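Local coordinates for protein TetR-family transcriptional regulator (Streptomyces coelicolor, PDB 2G7L) that probably binds DNA as a TetR-family regulator of transcription, at residues 67-71 / 108-112. Numbering follows the deposited sequence.
Sequences HAAVL and PQLAR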
ATOM      1  N   HIS A  67      -2.230   1.800  16.430  1.00 51.57           N
ATOM      2  CA  HIS A  67      -0.998   1.351  15.715  1.00 51.95           C
ATOM      3  C   HIS A  67      -0.246   2.549  15.175  1.00 49.05           C
ATOM      4  O   HIS A  67       0.968   2.582  15.257  1.00 49.41           O
ATOM      5  CB  HIS A  67      -1.273   0.339  14.604  1.00 53.21           C
ATOM      6  CG  HIS A  67      -1.760  -0.988  15.101  1.00 58.48           C
ATOM      7  ND1 HIS A  67      -2.204  -1.980  14.253  1.00 62.89           N
ATOM      8  CD2 HIS A  67      -1.901  -1.475  16.356  1.00 59.84           C
ATOM      9  CE1 HIS A  67      -2.590  -3.026  14.967  1.00 62.95           C
ATOM     10  NE2 HIS A  67      -2.428  -2.739  16.246  1.00 61.08           N
ATOM     11  N   ALA A  68      -0.971   3.540  14.661  1.00 47.59           N
ATOM     12  CA  ALA A  68      -0.339   4.767  14.121  1.00 47.31           C
ATOM     13  C   ALA A  68       0.513   5.518  15.201  1.00 47.89           C
ATOM     14  O   ALA A  68       1.666   5.922  14.928  1.00 49.64           O
ATOM     15  CB  ALA A  68      -1.351   5.682  13.528  1.00 45.80           C
ATOM     16  N   ALA A  69      -0.066   5.736  16.382  1.00 47.06           N
ATOM     17  CA  ALA A  69       0.647   6.272  17.581  1.00 47.10           C
ATOM     18  C   ALA A  69       1.874   5.442  17.943  1.00 46.58           C
ATOM     19  O   ALA A  69       2.927   5.974  18.215  1.00 46.92           O
ATOM     20  CB  ALA A  69      -0.327   6.303  18.761  1.00 46.94           C
ATOM     21  N   VAL A  70       1.753   4.121  17.936  1.00 46.92           N
ATOM     22  CA  VAL A  70       2.926   3.294  18.195  1.00 47.59           C
ATOM     23  C   VAL A  70       3.947   3.444  17.081  1.00 48.68           C
ATOM     24  O   VAL A  70       5.173   3.394  17.311  1.00 48.99           O
ATOM     25  CB  VAL A  70       2.539   1.808  18.324  1.00 47.99           C
ATOM     26  CG1 VAL A  70       3.760   0.937  18.407  1.00 46.73           C
ATOM     27  CG2 VAL A  70       1.595   1.606  19.595  1.00 49.03           C
ATOM     28  N   LEU A  71       3.464   3.542  15.834  1.00 49.49           N
ATOM     29  CA  LEU A  71       4.425   3.760  14.727  1.00 49.18           C
ATOM     30  C   LEU A  71       5.065   5.084  14.908  1.00 48.73           C
ATOM     31  O   LEU A  71       6.298   5.197  14.757  1.00 49.92           O
ATOM     32  CB  LEU A  71       3.769   3.654  13.326  1.00 49.06           C
ATOM     33  CG  LEU A  71       4.716   3.872  12.141  1.00 48.74           C
ATOM     34  CD1 LEU A  71       5.856   2.883  12.209  1.00 43.95           C
ATOM     35  CD2 LEU A  71       3.904   3.738  10.833  1.00 47.45           C
ATOM     36  N   PRO A 108       5.851  -4.931   9.942  1.00 53.76           N
ATOM     37  CA  PRO A 108       4.981  -4.864   8.743  1.00 52.27           C
ATOM     38  C   PRO A 108       3.538  -4.607   9.000  1.00 51.59           C
ATOM     39  O   PRO A 108       2.902  -3.906   8.210  1.00 51.00           O
ATOM     40  CB  PRO A 108       5.263  -6.200   8.021  1.00 52.63           C
ATOM     41  CG  PRO A 108       6.739  -6.449   8.368  1.00 53.73           C
ATOM     42  CD  PRO A 108       6.672  -6.162   9.917  1.00 52.86           C
ATOM     43  N   GLN A 109       3.026  -5.080  10.136  1.00 51.14           N
ATOM     44  CA  GLN A 109       1.667  -4.733  10.510  1.00 50.59           C
ATOM     45  C   GLN A 109       1.481  -3.256  10.767  1.00 50.16           C
ATOM     46  O   GLN A 109       0.407  -2.743  10.514  1.00 50.02           O
ATOM     47  CB  GLN A 109       1.194  -5.539  11.721  1.00 52.99           C
ATOM     48  CG  GLN A 109      -0.246  -5.243  12.139  1.00 53.45           C
ATOM     49  CD  GLN A 109      -1.255  -5.408  11.011  1.00 60.17           C
ATOM     50  OE1 GLN A 109      -1.283  -6.464  10.368  1.00 60.43           O
ATOM     51  NE2 GLN A 109      -2.118  -4.376  10.787  1.00 58.19           N
ATOM     52  N   LEU A 110       2.529  -2.547  11.234  1.00 49.33           N
ATOM     53  CA  LEU A 110       2.416  -1.079  11.313  1.00 49.01           C
ATOM     54  C   LEU A 110       2.333  -0.392   9.952  1.00 47.44           C
ATOM     55  O   LEU A 110       1.559   0.567   9.788  1.00 47.44           O
ATOM     56  CB  LEU A 110       3.557  -0.464  12.175  1.00 49.72           C
ATOM     57  CG  LEU A 110       3.569  -0.921  13.675  1.00 49.36           C
ATOM     58  CD1 LEU A 110       4.693  -0.192  14.431  1.00 45.93           C
ATOM     59  CD2 LEU A 110       2.178  -0.713  14.330  1.00 46.76           C
ATOM     60  N   ALA A 111       3.137  -0.848   8.987  1.00 47.19           N
ATOM     61  CA  ALA A 111       2.967  -0.423   7.541  1.00 46.72           C
ATOM     62  C   ALA A 111       1.530  -0.701   7.083  1.00 46.58           C
ATOM     63  O   ALA A 111       0.872   0.217   6.563  1.00 47.16           O
ATOM     64  CB  ALA A 111       3.971  -1.120   6.589  1.00 47.11           C
ATOM     65  N   ARG A 112       1.006  -1.924   7.356  1.00 45.40           N
ATOM     66  CA  ARG A 112      -0.367  -2.251   6.927  1.00 45.93           C
ATOM     67  C   ARG A 112      -1.379  -1.312   7.519  1.00 45.71           C
ATOM     68  O   ARG A 112      -2.305  -0.826   6.829  1.00 46.90           O
ATOM     69  CB  ARG A 112      -0.750  -3.693   7.250  1.00 46.09           C
ATOM     70  CG  ARG A 112      -0.055  -4.704   6.376  1.00 47.27           C
ATOM     71  CD  ARG A 112      -0.199  -6.135   6.907  1.00 46.86           C
ATOM     72  NE  ARG A 112       0.965  -6.867   6.424  1.00 46.21           N
ATOM     73  CZ  ARG A 112       1.213  -8.151   6.633  1.00 51.32           C
ATOM     74  NH1 ARG A 112       0.344  -8.911   7.280  1.00 58.11           N
ATOM     75  NH2 ARG A 112       2.301  -8.700   6.141  1.00 48.73           N
TER
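In TetR-family regulators an N-terminal DNA-binding domain packs against a C-terminal helical domain, which in relatives binds ligands; here L110 is the main contributor from segment 108-112 to one such contact. L110, near the start of helix 108-116, inserts its side chain among H67, V70 and L71, residues spaced so that they share one face of helix 63-74. The apolar contacts run from L110 CD1 to L71 CD1 (4.0 Å) and to V70 CG1 (4.2 Å), while L110 CD2 reaches H67 CB at 3.6 Å. L37 also touches both L110 and H67, and L71 also touches V103 and L104 of helix 89-106.

The polar part lies beside this apolar patch. Q109 NE2 approaches the edge of the H67 ring, 4.2 Å from H67 ND1, but the two are linked indirectly: each hydrogen-bonds to S113 OG, one turn on from Q109.

The axes of segments 67-71 and 108-112 approach to 9.5 Å, with 122° between their N-to-C directions. The placement is that of the TetR fold, in which the helix after the helix-turn-helix links the DNA-binding domain to the all-helical C-terminal domain.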